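Local coordinates for flagellar basal body protein (Helicobacter pylori, PDB 5NPY) that probably builds part of the flagellar hook, the curved extracellular joint that couples the rotary motor to the filament, at residues Arg504-Leu516 with Leu538-Leu552. Sequence-based numbering, arbitrary orientation.
Sequences RIGILAFTNDQGL and LSGNPILGWDEEGKL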
ATOM      1  N   ARG A 504     -16.159  25.439   2.748  1.00 44.88           N
ATOM      2  CA  ARG A 504     -17.025  25.799   1.631  1.00 40.22           C
ATOM      3  C   ARG A 504     -17.769  27.074   1.975  1.00 40.21           C
ATOM      4  O   ARG A 504     -18.006  27.373   3.148  1.00 35.49           O
ATOM      5  CB  ARG A 504     -18.029  24.705   1.264  1.00 37.17           C
ATOM      6  CG  ARG A 504     -19.235  24.598   2.183  1.00 32.90           C
ATOM      7  CD  ARG A 504     -20.058  23.386   1.789  1.00 32.54           C
ATOM      8  NE  ARG A 504     -20.598  23.532   0.435  1.00 40.14           N
ATOM      9  CZ  ARG A 504     -21.033  22.526  -0.315  1.00 36.32           C
ATOM     10  NH1 ARG A 504     -20.979  21.279   0.134  1.00 41.12           N
ATOM     11  NH2 ARG A 504     -21.507  22.763  -1.522  1.00 35.79           N
ATOM     12  N   ILE A 505     -18.124  27.826   0.933  1.00 44.84           N
ATOM     13  CA  ILE A 505     -18.831  29.092   1.098  1.00 38.73           C
ATOM     14  C   ILE A 505     -20.276  28.816   1.486  1.00 38.59           C
ATOM     15  O   ILE A 505     -20.976  28.033   0.830  1.00 37.10           O
ATOM     16  CB  ILE A 505     -18.761  29.922  -0.193  1.00 38.17           C
ATOM     17  CG1 ILE A 505     -17.309  30.139  -0.624  1.00 35.96           C
ATOM     18  CG2 ILE A 505     -19.464  31.269  -0.003  1.00 37.10           C
ATOM     19  CD1 ILE A 505     -16.523  31.045   0.299  1.00 34.55           C
ATOM     20  N   GLY A 506     -20.727  29.463   2.559  1.00 35.81           N
ATOM     21  CA  GLY A 506     -22.132  29.393   2.915  1.00 26.28           C
ATOM     22  C   GLY A 506     -23.020  29.938   1.807  1.00 35.09           C
ATOM     23  O   GLY A 506     -22.699  30.935   1.150  1.00 30.57           O
ATOM     24  N   ILE A 507     -24.139  29.247   1.583  1.00 30.27           N
ATOM     25  CA  ILE A 507     -25.185  29.666   0.658  1.00 33.57           C
ATOM     26  C   ILE A 507     -26.518  29.342   1.316  1.00 38.09           C
ATOM     27  O   ILE A 507     -26.706  28.235   1.827  1.00 37.71           O
ATOM     28  CB  ILE A 507     -25.080  28.967  -0.715  1.00 26.85           C
ATOM     29  CG1 ILE A 507     -23.837  29.422  -1.475  1.00 33.98           C
ATOM     30  CG2 ILE A 507     -26.309  29.259  -1.566  1.00 31.32           C
ATOM     31  CD1 ILE A 507     -23.978  30.794  -2.119  1.00 36.78           C
ATOM     32  N   LEU A 508     -27.431  30.302   1.327  1.00 46.41           N
ATOM     33  CA  LEU A 508     -28.758  30.103   1.893  1.00 43.24           C
ATOM     34  C   LEU A 508     -29.796  30.673   0.937  1.00 48.40           C
ATOM     35  O   LEU A 508     -29.571  31.713   0.309  1.00 45.98           O
ATOM     36  CB  LEU A 508     -28.904  30.759   3.275  1.00 38.11           C
ATOM     37  CG  LEU A 508     -27.986  30.217   4.375  1.00 43.14           C
ATOM     38  CD1 LEU A 508     -27.964  31.167   5.544  1.00 44.31           C
ATOM     39  CD2 LEU A 508     -28.433  28.830   4.826  1.00 52.54           C
ATOM     40  N   ALA A 509     -30.925  29.979   0.824  1.00 50.62           N
ATOM     41  CA  ALA A 509     -32.027  30.390  -0.029  1.00 52.84           C
ATOM     42  C   ALA A 509     -33.291  30.546   0.804  1.00 50.84           C
ATOM     43  O   ALA A 509     -33.351  30.159   1.974  1.00 45.17           O
ATOM     44  CB  ALA A 509     -32.256  29.388  -1.168  1.00 48.71           C
ATOM     45  N   PHE A 510     -34.310  31.123   0.175  1.00 48.76           N
ATOM     46  CA  PHE A 510     -35.593  31.348   0.812  1.00 46.37           C
ATOM     47  C   PHE A 510     -36.685  31.147  -0.219  1.00 50.48           C
ATOM     48  O   PHE A 510     -36.472  31.364  -1.414  1.00 49.35           O
ATOM     49  CB  PHE A 510     -35.709  32.754   1.396  1.00 48.82           C
ATOM     50  CG  PHE A 510     -34.611  33.108   2.352  1.00 48.87           C
ATOM     51  CD1 PHE A 510     -33.401  33.601   1.887  1.00 44.37           C
ATOM     52  CD2 PHE A 510     -34.795  32.962   3.721  1.00 49.34           C
ATOM     53  CE1 PHE A 510     -32.391  33.933   2.774  1.00 48.01           C
ATOM     54  CE2 PHE A 510     -33.792  33.294   4.611  1.00 45.35           C
ATOM     55  CZ  PHE A 510     -32.588  33.775   4.138  1.00 45.32           C
ATOM     56  N   THR A 511     -37.859  30.734   0.252  1.00 51.86           N
ATOM     57  CA  THR A 511     -39.000  30.621  -0.645  1.00 52.74           C
ATOM     58  C   THR A 511     -39.625  31.973  -0.967  1.00 54.33           C
ATOM     59  O   THR A 511     -40.466  32.047  -1.870  1.00 52.70           O
ATOM     60  CB  THR A 511     -40.063  29.694  -0.049  1.00 54.19           C
ATOM     61  OG1 THR A 511     -40.506  30.215   1.216  1.00 50.88           O
ATOM     62  CG2 THR A 511     -39.508  28.274   0.127  1.00 50.50           C
ATOM     63  N   ASN A 512     -39.233  33.039  -0.264  1.00 53.54           N
ATOM     64  CA  ASN A 512     -39.735  34.377  -0.580  1.00 55.22           C
ATOM     65  C   ASN A 512     -38.650  35.410  -0.246  1.00 59.44           C
ATOM     66  O   ASN A 512     -38.614  35.951   0.861  1.00 61.49           O
ATOM     67  CB  ASN A 512     -41.023  34.674   0.169  1.00 50.04           C
ATOM     68  CG  ASN A 512     -41.600  36.010  -0.220  1.00 47.36           C
ATOM     69  OD1 ASN A 512     -41.517  36.394  -1.384  1.00 47.80           O
ATOM     70  ND2 ASN A 512     -42.153  36.743   0.747  1.00 41.45           N
ATOM     71  N   ASP A 513     -37.797  35.707  -1.233  1.00 54.26           N
ATOM     72  CA  ASP A 513     -36.754  36.715  -1.034  1.00 54.34           C
ATOM     73  C   ASP A 513     -37.338  38.102  -0.797  1.00 55.28           C
ATOM     74  O   ASP A 513     -36.694  38.943  -0.156  1.00 50.79           O
ATOM     75  CB  ASP A 513     -35.809  36.760  -2.238  1.00 53.59           C
ATOM     76  CG  ASP A 513     -34.858  35.586  -2.282  1.00 50.26           C
ATOM     77  OD1 ASP A 513     -34.553  35.130  -3.402  1.00 47.20           O
ATOM     78  OD2 ASP A 513     -34.417  35.122  -1.201  1.00 52.97           O
ATOM     79  N   GLN A 514     -38.544  38.364  -1.318  1.00 55.01           N
ATOM     80  CA  GLN A 514     -39.216  39.637  -1.063  1.00 50.74           C
ATOM     81  C   GLN A 514     -39.465  39.863   0.430  1.00 50.35           C
ATOM     82  O   GLN A 514     -39.573  41.015   0.870  1.00 53.55           O
ATOM     83  CB  GLN A 514     -40.545  39.701  -1.827  1.00 42.19           C
ATOM     84  CG  GLN A 514     -40.489  39.241  -3.277  1.00 52.59           C
ATOM     85  CD  GLN A 514     -41.870  39.214  -3.948  1.00 56.09           C
ATOM     86  OE1 GLN A 514     -42.694  40.117  -3.750  1.00 52.87           O
ATOM     87  NE2 GLN A 514     -42.124  38.169  -4.742  1.00 44.47           N
ATOM     88  N   GLY A 515     -39.559  38.786   1.217  1.00 47.96           N
ATOM     89  CA  GLY A 515     -39.779  38.892   2.652  1.00 42.92           C
ATOM     90  C   GLY A 515     -38.571  39.344   3.452  1.00 41.10           C
ATOM     91  O   GLY A 515     -38.700  39.576   4.660  1.00 46.69           O
ATOM     92  N   LEU A 516     -37.410  39.472   2.819  1.00 39.82           N
ATOM     93  CA  LEU A 516     -36.237  40.005   3.502  1.00 49.50           C
ATOM     94  C   LEU A 516     -36.254  41.537   3.538  1.00 56.69           C
ATOM     95  O   LEU A 516     -36.834  42.199   2.667  1.00 54.88           O
ATOM     96  CB  LEU A 516     -34.954  39.528   2.819  1.00 43.66           C
ATOM     97  CG  LEU A 516     -34.626  38.036   2.753  1.00 40.24           C
ATOM     98  CD1 LEU A 516     -33.369  37.861   1.907  1.00 36.21           C
ATOM     99  CD2 LEU A 516     -34.447  37.415   4.146  1.00 28.38           C
ATOM    100  N   LEU A 538     -41.190  35.377   7.597  1.00 58.35           N
ATOM    101  CA  LEU A 538     -41.535  36.321   6.530  1.00 60.99           C
ATOM    102  C   LEU A 538     -40.956  35.971   5.165  1.00 59.31           C
ATOM    103  O   LEU A 538     -41.692  35.877   4.176  1.00 56.80           O
ATOM    104  CB  LEU A 538     -41.108  37.735   6.918  1.00 50.17           C
ATOM    105  CG  LEU A 538     -41.900  38.795   6.170  1.00 47.21           C
ATOM    106  CD1 LEU A 538     -43.371  38.443   6.179  1.00 43.83           C
ATOM    107  CD2 LEU A 538     -41.679  40.172   6.774  1.00 49.84           C
ATOM    108  N   SER A 539     -39.645  35.829   5.087  1.00 60.21           N
ATOM    109  CA  SER A 539     -39.016  35.213   3.929  1.00 55.21           C
ATOM    110  C   SER A 539     -39.064  33.693   3.997  1.00 54.34           C
ATOM    111  O   SER A 539     -38.485  33.021   3.135  1.00 55.74           O
ATOM    112  CB  SER A 539     -37.567  35.687   3.812  1.00 48.52           C
ATOM    113  OG  SER A 539     -36.851  35.422   5.009  1.00 46.57           O
ATOM    114  N   GLY A 540     -39.748  33.141   4.997  1.00 48.78           N
ATOM    115  CA  GLY A 540     -39.603  31.735   5.306  1.00 55.77           C
ATOM    116  C   GLY A 540     -38.282  31.494   6.009  1.00 54.32           C
ATOM    117  O   GLY A 540     -37.438  32.395   6.076  1.00 42.75           O
ATOM    118  N   ASN A 541     -38.094  30.291   6.543  1.00 59.23           N
ATOM    119  CA  ASN A 541     -36.836  29.948   7.187  1.00 60.57           C
ATOM    120  C   ASN A 541     -35.743  29.731   6.141  1.00 60.67           C
ATOM    121  O   ASN A 541     -36.034  29.384   4.989  1.00 56.30           O
ATOM    122  CB  ASN A 541     -36.993  28.693   8.035  1.00 56.74           C
ATOM    123  CG  ASN A 541     -37.765  28.947   9.296  1.00 56.84           C
ATOM    124  OD1 ASN A 541     -37.710  30.041   9.850  1.00 59.88           O
ATOM    125  ND2 ASN A 541     -38.495  27.938   9.764  1.00 57.73           N
ATOM    126  N   PRO A 542     -34.476  29.928   6.517  1.00 52.98           N
ATOM    127  CA  PRO A 542     -33.401  29.821   5.527  1.00 49.36           C
ATOM    128  C   PRO A 542     -33.210  28.378   5.113  1.00 49.28           C
ATOM    129  O   PRO A 542     -33.251  27.465   5.940  1.00 54.44           O
ATOM    130  CB  PRO A 542     -32.178  30.368   6.268  1.00 41.18           C
ATOM    131  CG  PRO A 542     -32.462  30.056   7.697  1.00 48.76           C
ATOM    132  CD  PRO A 542     -33.950  30.230   7.861  1.00 48.99           C
ATOM    133  N   ILE A 543     -33.024  28.176   3.818  1.00 49.25           N
ATOM    134  CA  ILE A 543     -32.857  26.848   3.248  1.00 46.99           C
ATOM    135  C   ILE A 543     -31.373  26.640   2.964  1.00 51.77           C
ATOM    136  O   ILE A 543     -30.775  27.382   2.172  1.00 49.56           O
ATOM    137  CB  ILE A 543     -33.703  26.680   1.977  1.00 47.27           C
ATOM    138  CG1 ILE A 543     -35.140  27.145   2.229  1.00 44.93           C
ATOM    139  CG2 ILE A 543     -33.667  25.237   1.489  1.00 43.32           C
ATOM    140  CD1 ILE A 543     -35.904  27.468   0.950  1.00 46.35           C
ATOM    141  N   LEU A 544     -30.775  25.651   3.632  1.00 52.32           N
ATOM    142  CA  LEU A 544     -29.372  25.317   3.418  1.00 49.97           C
ATOM    143  C   LEU A 544     -29.116  25.106   1.935  1.00 48.95           C
ATOM    144  O   LEU A 544     -29.877  24.413   1.257  1.00 52.45           O
ATOM    145  CB  LEU A 544     -29.010  24.059   4.206  1.00 50.70           C
ATOM    146  CG  LEU A 544     -27.579  23.869   4.708  1.00 47.02           C
ATOM    147  CD1 LEU A 544     -27.248  24.918   5.740  1.00 37.56           C
ATOM    148  CD2 LEU A 544     -27.413  22.475   5.301  1.00 48.30           C
ATOM    149  N   GLY A 545     -28.042  25.720   1.433  1.00 41.57           N
ATOM    150  CA  GLY A 545     -27.863  25.858  -0.004  1.00 42.93           C
ATOM    151  C   GLY A 545     -27.619  24.560  -0.742  1.00 43.56           C
ATOM    152  O   GLY A 545     -27.802  24.514  -1.963  1.00 41.11           O
ATOM    153  N   TRP A 546     -27.235  23.504  -0.030  1.00 43.26           N
ATOM    154  CA  TRP A 546     -26.771  22.262  -0.625  1.00 41.04           C
ATOM    155  C   TRP A 546     -27.564  21.092  -0.064  1.00 47.76           C
ATOM    156  O   TRP A 546     -28.033  21.135   1.076  1.00 52.16           O
ATOM    157  CB  TRP A 546     -25.274  22.055  -0.356  1.00 30.80           C
ATOM    158  CG  TRP A 546     -24.879  22.304   1.091  1.00 40.88           C
ATOM    159  CD1 TRP A 546     -25.051  21.455   2.158  1.00 38.10           C
ATOM    160  CD2 TRP A 546     -24.247  23.481   1.620  1.00 38.93           C
ATOM    161  NE1 TRP A 546     -24.562  22.031   3.308  1.00 35.41           N
ATOM    162  CE2 TRP A 546     -24.061  23.271   3.009  1.00 44.05           C
ATOM    163  CE3 TRP A 546     -23.824  24.690   1.058  1.00 31.16           C
ATOM    164  CZ2 TRP A 546     -23.459  24.226   3.839  1.00 42.53           C
ATOM    165  CZ3 TRP A 546     -23.228  25.632   1.879  1.00 36.18           C
ATOM    166  CH2 TRP A 546     -23.054  25.397   3.256  1.00 39.22           C
ATOM    167  N   ASP A 547     -27.683  20.036  -0.867  1.00 56.33           N
ATOM    168  CA  ASP A 547     -28.471  18.860  -0.509  1.00 66.95           C
ATOM    169  C   ASP A 547     -27.668  17.934   0.409  1.00 79.31           C
ATOM    170  O   ASP A 547     -26.583  18.277   0.889  1.00 81.78           O
ATOM    171  CB  ASP A 547     -28.935  18.140  -1.772  1.00 65.55           C
ATOM    172  CG  ASP A 547     -27.870  18.122  -2.858  1.00 68.41           C
ATOM    173  OD1 ASP A 547     -28.210  17.791  -4.013  1.00 61.55           O
ATOM    174  OD2 ASP A 547     -26.699  18.452  -2.564  1.00 76.57           O
ATOM    175  N   GLU A 548     -28.200  16.738   0.677  1.00 88.66           N
ATOM    176  CA  GLU A 548     -27.453  15.763   1.464  1.00 97.31           C
ATOM    177  C   GLU A 548     -26.221  15.261   0.726  1.00 99.43           C
ATOM    178  O   GLU A 548     -25.266  14.814   1.371  1.00103.35           O
ATOM    179  CB  GLU A 548     -28.341  14.578   1.851  1.00103.61           C
ATOM    180  CG  GLU A 548     -29.537  14.928   2.735  1.00112.08           C
ATOM    181  CD  GLU A 548     -30.769  15.340   1.937  1.00119.63           C
ATOM    182  OE1 GLU A 548     -30.637  16.171   1.010  1.00123.27           O
ATOM    183  OE2 GLU A 548     -31.872  14.829   2.235  1.00119.12           O
ATOM    184  N   GLU A 549     -26.158  15.420  -0.578  1.00 96.36           N
ATOM    185  CA  GLU A 549     -24.954  14.982  -1.242  1.00 98.52           C
ATOM    186  C   GLU A 549     -23.844  16.011  -1.165  1.00 94.81           C
ATOM    187  O   GLU A 549     -22.679  15.693  -1.370  1.00101.37           O
ATOM    188  CB  GLU A 549     -25.227  14.695  -2.697  1.00107.56           C
ATOM    189  CG  GLU A 549     -26.614  14.208  -2.953  1.00119.51           C
ATOM    190  CD  GLU A 549     -27.010  14.428  -4.373  1.00129.77           C
ATOM    191  OE1 GLU A 549     -26.333  13.874  -5.263  1.00133.30           O
ATOM    192  OE2 GLU A 549     -27.980  15.167  -4.614  1.00133.35           O
ATOM    193  N   GLY A 550     -24.200  17.242  -0.851  1.00 81.33           N
ATOM    194  CA  GLY A 550     -23.234  18.303  -0.837  1.00 69.36           C
ATOM    195  C   GLY A 550     -23.223  19.013  -2.171  1.00 67.93           C
ATOM    196  O   GLY A 550     -22.240  19.598  -2.541  1.00 65.25           O
ATOM    197  N   LYS A 551     -24.323  18.942  -2.900  1.00 67.00           N
ATOM    198  CA  LYS A 551     -24.432  19.575  -4.174  1.00 78.69           C
ATOM    199  C   LYS A 551     -25.370  20.716  -3.968  1.00 79.80           C
ATOM    200  O   LYS A 551     -26.425  20.554  -3.398  1.00 85.75           O
ATOM    201  CB  LYS A 551     -24.992  18.598  -5.192  1.00 84.32           C
ATOM    202  CG  LYS A 551     -25.119  19.148  -6.600  1.00 84.76           C
ATOM    203  CD  LYS A 551     -25.600  18.090  -7.591  1.00 82.37           C
ATOM    204  CE  LYS A 551     -26.861  17.399  -7.125  1.00 79.04           C
ATOM    205  NZ  LYS A 551     -26.770  15.934  -7.238  1.00 79.56           N
ATOM    206  N   LEU A 552     -24.985  21.888  -4.428  1.00 69.93           N
ATOM    207  CA  LEU A 552     -25.810  23.052  -4.268  1.00 58.84           C
ATOM    208  C   LEU A 552     -27.086  22.811  -5.027  1.00 51.73           C
ATOM    209  O   LEU A 552     -27.067  22.343  -6.145  1.00 56.12           O
ATOM    210  CB  LEU A 552     -25.078  24.284  -4.784  1.00 52.02           C
ATOM    211  CG  LEU A 552     -24.018  24.889  -3.879  1.00 47.49           C
ATOM    212  CD1 LEU A 552     -23.121  25.786  -4.614  1.00 39.52           C
ATOM    213  CD2 LEU A 552     -24.654  25.613  -2.791  1.00 44.86           C
TER
HETATM  214  O   HOH W   1     -37.582  37.956   6.149  1.00 39.17           O
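A short antiparallel beta pairing in the domain that holds both ends of the modelled chain aligns L508-A509 with I543-L544. A509 and I543 form its hydrogen-bonded pair: A509 N bonds I543 O at 2.9 Å, and I543 N gives the shorter return bond to A509 O, 2.7 Å. L508 and L544 are the adjoining non-hydrogen-bonded pair, L508 CD2 lying 4.2 Å from L544 CD1. Just past the bridges G545 N makes a weak bond to I507 O, and the two chains then separate around W546. This indole carries R504 on one face and L544 CG on the other. The R504 guanidinium stacks on it with planes 21° apart, while R504 CD sits over the six-membered ring, 3.8 Å from its centroid. A bend at chi3 (-64°) turns the guanidinium edge to G550 O, which takes weak bonds from both NH1 and NH2; NH1 also bonds L169 O, its stronger partner, and with the stack on W546 this limits how the flat group can turn. At the other end F510 lays CE2 against P542 CB at 3.7 Å, with G540 O at the ring edge and L516 CD2 over a face. S539 tucks in beside that ring, its CB close to N512 O, and a water accepts from S539 OG and donates to G515 O. Strand 543-544 thus pairs with the end of strand 499-509; L508, P542 and L544 pack on I109 of strand 107-109, whereas I507 and L552 meet I557 of strand 555-559.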